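Local coordinates for protein putative P450-like enzyme (Streptomyces himastatinicus ATCC 53653, PDB 5Z9I) that binds heme and probably acts as a cytochrome P450 monooxygenase in bacterial secondary metabolism, at residues R87-H92 and V213-D218; E188-W193 and I227-N232. The protein carries 1 engineered substitution. All blocks are in the same frame, centred on the assembly; numbering follows the deposited sequence.

Overall arrangement
Interaction 1 sets helix 82-93 against the loop that follows helix 208-214, and interaction 2 crosses helix 173-202 with helix 224-255. Their centres lie about 17 Å apart, and the segments alternate along the chain. They also touch directly: Val213 CG2 meets Ile227 CD1 at 3.7 Å, and Val90 CG2 meets Ile230 CD1 at 3.8 Å, so segment 227-232 packs against both halves of interaction 1. The heme relates differently to each. Arg87 of interaction 1 binds it directly, whereas in interaction 2 the side chain of Ala231 stays about 10 Å from it and that of Asn232 about 9 Å from the side chain of the heme-binding Asn237.

Interaction 1: R87-H92 and V213-D218; sequences RGLVDH and VHAEVD. With HEM (protoporphyrin IX containing Fe), chain B.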
loop_
_atom_site.group_PDB
_atom_site.type_symbol
_atom_site.label_atom_id
_atom_site.label_comp_id
_atom_site.label_asym_id
_atom_site.label_seq_id
_atom_site.Cartn_x
_atom_site.Cartn_y
_atom_site.Cartn_z
ATOM N N ARG A 87 -15.354 -7.468 5.922
ATOM C CA ARG A 87 -14.585 -7.752 4.713
ATOM C C ARG A 87 -15.439 -8.495 3.692
ATOM O O ARG A 87 -15.355 -8.229 2.472
ATOM C CB ARG A 87 -13.327 -8.559 5.041
ATOM C CG ARG A 87 -12.692 -9.171 3.803
ATOM C CD ARG A 87 -11.258 -8.778 3.658
ATOM N NE ARG A 87 -10.600 -9.485 2.573
ATOM C CZ ARG A 87 -9.284 -9.523 2.394
ATOM N NH1 ARG A 87 -8.473 -8.903 3.237
ATOM N NH2 ARG A 87 -8.778 -10.187 1.373
ATOM N N GLY A 88 -16.278 -9.399 4.201
ATOM C CA GLY A 88 -17.285 -10.062 3.390
ATOM C C GLY A 88 -18.195 -9.105 2.627
ATOM O O GLY A 88 -18.430 -9.294 1.437
ATOM N N LEU A 89 -18.711 -8.079 3.302
ATOM C CA LEU A 89 -19.580 -7.118 2.637
ATOM C C LEU A 89 -18.823 -6.286 1.597
ATOM O O LEU A 89 -19.368 -5.946 0.540
ATOM C CB LEU A 89 -20.246 -6.192 3.654
ATOM C CG LEU A 89 -21.468 -6.744 4.375
ATOM C CD1 LEU A 89 -21.657 -6.097 5.758
ATOM C CD2 LEU A 89 -22.728 -6.556 3.530
ATOM N N VAL A 90 -17.569 -5.962 1.889
ATOM C CA VAL A 90 -16.802 -5.135 0.982
ATOM C C VAL A 90 -16.338 -5.953 -0.242
ATOM O O VAL A 90 -16.326 -5.444 -1.358
ATOM C CB VAL A 90 -15.593 -4.483 1.697
ATOM C CG1 VAL A 90 -14.764 -3.654 0.704
ATOM C CG2 VAL A 90 -16.081 -3.590 2.809
ATOM N N ASP A 91 -15.975 -7.215 -0.034
ATOM C CA ASP A 91 -15.601 -8.077 -1.150
ATOM C C ASP A 91 -16.803 -8.277 -2.079
ATOM O O ASP A 91 -16.655 -8.176 -3.289
ATOM C CB ASP A 91 -15.045 -9.416 -0.653
ATOM C CG ASP A 91 -13.535 -9.523 -0.835
ATOM O OD1 ASP A 91 -12.995 -8.917 -1.792
ATOM O OD2 ASP A 91 -12.881 -10.191 -0.006
ATOM N N HIS A 92 -17.988 -8.505 -1.519
ATOM C CA HIS A 92 -19.207 -8.594 -2.321
ATOM C C HIS A 92 -19.383 -7.343 -3.180
ATOM O O HIS A 92 -19.829 -7.445 -4.319
ATOM C CB HIS A 92 -20.444 -8.795 -1.439
ATOM C CG HIS A 92 -21.742 -8.853 -2.201
ATOM N ND1 HIS A 92 -22.159 -9.981 -2.880
ATOM C CD2 HIS A 92 -22.718 -7.931 -2.379
ATOM C CE1 HIS A 92 -23.332 -9.749 -3.442
ATOM N NE2 HIS A 92 -23.698 -8.514 -3.155
ATOM N N VAL A 213 -23.406 0.586 -0.778
ATOM C CA VAL A 213 -24.711 0.996 -0.286
ATOM C C VAL A 213 -25.770 -0.109 -0.430
ATOM O O VAL A 213 -26.681 -0.217 0.389
ATOM C CB VAL A 213 -25.187 2.267 -1.022
ATOM C CG1 VAL A 213 -26.674 2.312 -1.095
ATOM C CG2 VAL A 213 -24.634 3.510 -0.358
ATOM N N HIS A 214 -25.653 -0.936 -1.462
ATOM C CA HIS A 214 -26.679 -1.939 -1.697
ATOM C C HIS A 214 -26.238 -3.339 -1.290
ATOM O O HIS A 214 -27.044 -4.257 -1.286
ATOM C CB HIS A 214 -27.123 -1.895 -3.169
ATOM C CG HIS A 214 -27.906 -0.665 -3.502
ATOM N ND1 HIS A 214 -27.312 0.498 -3.986
ATOM C CD2 HIS A 214 -29.218 -0.372 -3.369
ATOM C CE1 HIS A 214 -28.230 1.418 -4.154
ATOM N NE2 HIS A 214 -29.407 0.924 -3.783
ATOM N N ALA A 215 -24.976 -3.485 -0.907
ATOM C CA ALA A 215 -24.451 -4.764 -0.445
ATOM C C ALA A 215 -25.213 -5.301 0.763
ATOM O O ALA A 215 -25.433 -4.590 1.734
ATOM C CB ALA A 215 -22.961 -4.647 -0.103
ATOM N N GLU A 216 -25.605 -6.562 0.701
ATOM C CA GLU A 216 -26.329 -7.217 1.772
ATOM C C GLU A 216 -25.836 -8.634 1.920
ATOM O O GLU A 216 -25.876 -9.401 0.997
ATOM C CB GLU A 216 -27.830 -7.184 1.500
ATOM C CG GLU A 216 -28.697 -7.971 2.460
ATOM C CD GLU A 216 -30.094 -7.388 2.617
ATOM O OE1 GLU A 216 -30.515 -6.565 1.796
ATOM O OE2 GLU A 216 -30.789 -7.741 3.567
ATOM N N VAL A 217 -25.350 -8.968 3.089
ATOM C CA VAL A 217 -24.854 -10.297 3.328
ATOM C C VAL A 217 -25.359 -10.868 4.637
ATOM O O VAL A 217 -25.072 -10.367 5.687
ATOM C CB VAL A 217 -23.308 -10.363 3.317
ATOM C CG1 VAL A 217 -22.801 -11.732 3.715
ATOM C CG2 VAL A 217 -22.738 -10.002 1.973
ATOM N N ASP A 218 -26.120 -11.941 4.526
ATOM C CA ASP A 218 -26.632 -12.692 5.649
ATOM C C ASP A 218 -27.134 -11.997 6.944
ATOM O O ASP A 218 -26.764 -12.390 8.013
ATOM C CB ASP A 218 -25.540 -13.715 6.040
ATOM C CG ASP A 218 -25.397 -14.851 5.070
ATOM O OD1 ASP A 218 -26.400 -15.309 4.509
ATOM O OD2 ASP A 218 -24.269 -15.322 4.892
HETATM C CHA HEM B . -4.263 -4.711 3.084
HETATM C CHB HEM B . -0.231 -3.858 0.788
HETATM C CHC HEM B . -2.729 -2.100 -2.895
HETATM C CHD HEM B . -6.609 -2.276 -0.230
HETATM C C1A HEM B . -2.964 -4.688 2.727
HETATM C C2A HEM B . -1.962 -5.203 3.514
HETATM C C3A HEM B . -0.834 -4.942 2.874
HETATM C C4A HEM B . -1.140 -4.269 1.717
HETATM C CMA HEM B . 0.549 -5.292 3.289
HETATM C CAA HEM B . -2.142 -5.922 4.828
HETATM C CBA HEM B . -1.934 -5.087 6.075
HETATM C CGA HEM B . -2.015 -5.867 7.356
HETATM O O1A HEM B . -2.121 -5.298 8.406
HETATM O O2A HEM B . -1.963 -7.064 7.388
HETATM C C1B HEM B . -0.593 -3.305 -0.435
HETATM C C2B HEM B . 0.331 -2.981 -1.409
HETATM C C3B HEM B . -0.355 -2.489 -2.436
HETATM C C4B HEM B . -1.736 -2.541 -2.073
HETATM C CMB HEM B . 1.798 -3.139 -1.293
HETATM C CAB HEM B . 0.070 -2.032 -3.747
HETATM C CBB HEM B . 1.245 -2.216 -4.243
HETATM C C1C HEM B . -4.019 -1.990 -2.502
HETATM C C2C HEM B . -5.047 -1.489 -3.235
HETATM C C3C HEM B . -6.138 -1.521 -2.455
HETATM C C4C HEM B . -5.752 -2.049 -1.254
HETATM C CMC HEM B . -4.940 -0.994 -4.622
HETATM C CAC HEM B . -7.525 -1.171 -2.734
HETATM C CBC HEM B . -8.004 -0.913 -3.907
HETATM C C1D HEM B . -6.248 -2.968 0.886
HETATM C C2D HEM B . -7.196 -3.236 1.911
HETATM C C3D HEM B . -6.564 -3.920 2.815
HETATM C C4D HEM B . -5.215 -4.066 2.345
HETATM C CMD HEM B . -8.627 -2.831 1.949
HETATM C CAD HEM B . -7.158 -4.391 4.095
HETATM C CBD HEM B . -7.567 -5.834 4.080
HETATM C CGD HEM B . -7.978 -6.346 5.418
HETATM O O1D HEM B . -7.625 -5.867 6.467
HETATM O O2D HEM B . -8.690 -7.290 5.474
HETATM N NA HEM B . -2.446 -4.108 1.641
HETATM N NB HEM B . -1.794 -3.036 -0.873
HETATM N NC HEM B . -4.460 -2.322 -1.310
HETATM N ND HEM B . -5.079 -3.474 1.181
HETATM FE FE HEM B . -3.523 -3.379 0.191
HETATM O O HOH W 1 -2.609 -1.257 1.214
#
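Leu89 and Val217 bring the two backbones closest, CA to CA 6.2 Å, where a turn of helix 82-93 runs beside the extended chain that leaves helix 208-214 at Ala215. Leu89 carries the contact through one methyl. With CG anti to the carbonyl carbon (chi1 -81°), its CD2 reaches over to the loop and comes 3.6 Å from Val217 N and 3.8 Å from Val217 CG2, the two side chains sliding past each other in opposite directions. The same CD2 also meets Ala215 CB at 4.1 Å. One turn on, His92 turns a ring edge to the loop: Ala215 CB lies near the ring plane, 4.0 Å from His92 CD2, while Val217 CG2 lies obliquely to the ring. Leu222 adds a further apolar neighbour for Leu89.

Arg87 leaves the same helix in another direction, toward the heme. Its CG stands anti to the backbone N (chi1 166°) and the chain bends at the next bond, bringing NH1 within 2.8 Å of the heme propionate oxygen O2D. That oxygen lies at the edge of the guanidinium, in its plane, and the N-H points at it with an angle of 152°. NH1 also binds Phe346 O, and NE forms a long salt bridge of 3.5 Å to Asp91 OD2. His83, Arg289 and His345 hold the heme as well. With a leucine here, O2D would probably lose both a hydrogen bond and a balancing charge, and Asp91 its charged mate.

No hydrogen bond joins segments 87-92 and 213-218. The chemistry is therefore divided: van der Waals packing fastens helix 82-93 to the loop, while directed, charged bonding ties it to the propionate, whose negative charge Arg87 would tend to stabilise.

Interaction 2: E188-W193 and I227-N232; sequences EMRDYW and ISNIAN
Trp193 lays its indole against Ala231 where segments 188-193 and 227-232, of helices 173-202 and 224-255, cross at 115°, their axes 8.6 Å apart at the closest. CG of Trp193 is anti to the carbonyl carbon (chi1 -67°), which sends the indole toward the other helix, and chi2 turns one ring face onto Ala231 CB, 3.5 Å from the centroid of the five-membered ring in a CH-pi contact. Tyr192 CD2 covers the opposite face. At the ring edge, NE1 gives a weak, bent bond of 3.0 Å to Asn232 OD1, whose amide stands steeply to the indole. Met189 brings its CE to 3.1 Å from that same OD1.

Beside this, Arg190 bends at chi3 (54°) and its NH1 donates to Asn229 OD1 at 2.9 Å, arriving from above the carbonyl plane. NH1 also binds Ser225 OG, while Asn229 ND2 is taken by Glu72 O and Ala69 O. Ser228 OG turns back to Asp224 O and sits 3.5 Å from Trp193 CB.

This buried crossing joins helix G to the long central helix of the cytochrome P450 fold, Ser228 and Ala231 of the central helix meeting Trp193; the central helix runs on to the heme-binding Asn237.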
loop_
_atom_site.group_PDB
_atom_site.type_symbol
_atom_site.label_atom_id
_atom_site.label_comp_id
_atom_site.label_asym_id
_atom_site.label_seq_id
_atom_site.Cartn_x
_atom_site.Cartn_y
_atom_site.Cartn_z
ATOM N N GLU A 188 -13.653 16.042 7.082
ATOM C CA GLU A 188 -13.839 16.503 5.722
ATOM C C GLU A 188 -14.038 15.327 4.750
ATOM O O GLU A 188 -14.981 15.342 3.959
ATOM C CB GLU A 188 -12.648 17.367 5.319
ATOM C CG GLU A 188 -12.594 17.768 3.880
ATOM C CD GLU A 188 -11.349 18.585 3.590
ATOM O OE1 GLU A 188 -10.839 19.244 4.523
ATOM O OE2 GLU A 188 -10.870 18.566 2.439
ATOM N N MET A 189 -13.176 14.307 4.824
ATOM C CA MET A 189 -13.298 13.145 3.941
ATOM C C MET A 189 -14.572 12.341 4.200
ATOM O O MET A 189 -15.235 11.895 3.258
ATOM C CB MET A 189 -12.085 12.223 4.070
ATOM C CG MET A 189 -10.803 12.920 3.629
ATOM S SD MET A 189 -9.300 11.958 3.858
ATOM C CE MET A 189 -9.489 10.667 2.629
ATOM N N ARG A 190 -14.893 12.140 5.469
ATOM C CA ARG A 190 -16.121 11.421 5.827
ATOM C C ARG A 190 -17.345 12.145 5.281
ATOM O O ARG A 190 -18.232 11.495 4.729
ATOM C CB ARG A 190 -16.239 11.252 7.345
ATOM C CG ARG A 190 -15.565 10.006 7.833
ATOM C CD ARG A 190 -15.438 9.975 9.352
ATOM N NE ARG A 190 -16.710 10.172 10.059
ATOM C CZ ARG A 190 -17.684 9.267 10.168
ATOM N NH1 ARG A 190 -17.563 8.081 9.589
ATOM N NH2 ARG A 190 -18.784 9.554 10.868
ATOM N N ASP A 191 -17.382 13.472 5.413
ATOM C CA ASP A 191 -18.512 14.253 4.901
ATOM C C ASP A 191 -18.625 14.170 3.377
ATOM O O ASP A 191 -19.737 14.103 2.854
ATOM C CB ASP A 191 -18.422 15.729 5.320
ATOM C CG ASP A 191 -18.774 15.944 6.799
ATOM O OD1 ASP A 191 -19.508 15.106 7.365
ATOM O OD2 ASP A 191 -18.323 16.942 7.393
ATOM N N TYR A 192 -17.489 14.193 2.672
ATOM C CA TYR A 192 -17.504 13.954 1.230
ATOM C C TYR A 192 -18.199 12.633 0.898
ATOM O O TYR A 192 -19.103 12.603 0.061
ATOM C CB TYR A 192 -16.085 13.933 0.651
ATOM C CG TYR A 192 -16.043 13.669 -0.848
ATOM C CD1 TYR A 192 -16.026 14.721 -1.762
ATOM C CD2 TYR A 192 -16.037 12.367 -1.346
ATOM C CE1 TYR A 192 -15.985 14.477 -3.138
ATOM C CE2 TYR A 192 -16.007 12.114 -2.710
ATOM C CZ TYR A 192 -15.978 13.174 -3.604
ATOM O OH TYR A 192 -15.942 12.923 -4.956
ATOM N N TRP A 193 -17.784 11.542 1.543
ATOM C CA TRP A 193 -18.326 10.214 1.172
ATOM C C TRP A 193 -19.792 10.012 1.590
ATOM O O TRP A 193 -20.533 9.295 0.923
ATOM C CB TRP A 193 -17.466 9.079 1.763
ATOM C CG TRP A 193 -16.093 9.006 1.162
ATOM C CD1 TRP A 193 -14.901 9.196 1.802
ATOM C CD2 TRP A 193 -15.775 8.721 -0.210
ATOM N NE1 TRP A 193 -13.852 9.054 0.908
ATOM C CE2 TRP A 193 -14.366 8.766 -0.334
ATOM C CE3 TRP A 193 -16.546 8.441 -1.348
ATOM C CZ2 TRP A 193 -13.717 8.540 -1.542
ATOM C CZ3 TRP A 193 -15.904 8.215 -2.546
ATOM C CH2 TRP A 193 -14.495 8.268 -2.636
ATOM N N ILE A 227 -19.517 2.962 5.503
ATOM C CA ILE A 227 -19.227 3.075 4.084
ATOM C C ILE A 227 -18.180 4.169 3.869
ATOM O O ILE A 227 -17.188 3.949 3.186
ATOM C CB ILE A 227 -20.505 3.363 3.279
ATOM C CG1 ILE A 227 -21.409 2.123 3.285
ATOM C CG2 ILE A 227 -20.169 3.775 1.848
ATOM C CD1 ILE A 227 -22.753 2.325 2.624
ATOM N N SER A 228 -18.377 5.323 4.501
ATOM C CA SER A 228 -17.422 6.438 4.404
ATOM C C SER A 228 -16.028 6.081 4.905
ATOM O O SER A 228 -15.038 6.470 4.288
ATOM C CB SER A 228 -17.943 7.656 5.183
ATOM O OG SER A 228 -19.191 8.088 4.650
ATOM N N ASN A 229 -15.947 5.360 6.028
ATOM C CA ASN A 229 -14.651 4.974 6.587
ATOM C C ASN A 229 -13.989 3.879 5.727
ATOM O O ASN A 229 -12.770 3.807 5.643
ATOM C CB ASN A 229 -14.787 4.486 8.035
ATOM C CG ASN A 229 -15.304 5.579 8.984
ATOM O OD1 ASN A 229 -15.118 6.778 8.737
ATOM N ND2 ASN A 229 -15.963 5.162 10.064
ATOM N N ILE A 230 -14.801 3.024 5.112
ATOM C CA ILE A 230 -14.282 2.038 4.178
ATOM C C ILE A 230 -13.690 2.734 2.957
ATOM O O ILE A 230 -12.604 2.386 2.515
ATOM C CB ILE A 230 -15.378 1.034 3.792
ATOM C CG1 ILE A 230 -15.631 0.109 4.996
ATOM C CG2 ILE A 230 -15.002 0.228 2.507
ATOM C CD1 ILE A 230 -16.985 -0.616 4.973
ATOM N N ALA A 231 -14.401 3.721 2.421
ATOM C CA ALA A 231 -13.944 4.411 1.235
ATOM C C ALA A 231 -12.612 5.091 1.546
ATOM O O ALA A 231 -11.661 5.035 0.737
ATOM C CB ALA A 231 -14.984 5.416 0.755
ATOM N N ASN A 232 -12.541 5.722 2.721
ATOM C CA ASN A 232 -11.298 6.327 3.171
ATOM C C ASN A 232 -10.161 5.313 3.248
ATOM O O ASN A 232 -9.052 5.612 2.858
ATOM C CB ASN A 232 -11.494 7.011 4.535
ATOM C CG ASN A 232 -12.088 8.388 4.391
ATOM O OD1 ASN A 232 -11.991 8.994 3.312
ATOM N ND2 ASN A 232 -12.719 8.894 5.457
#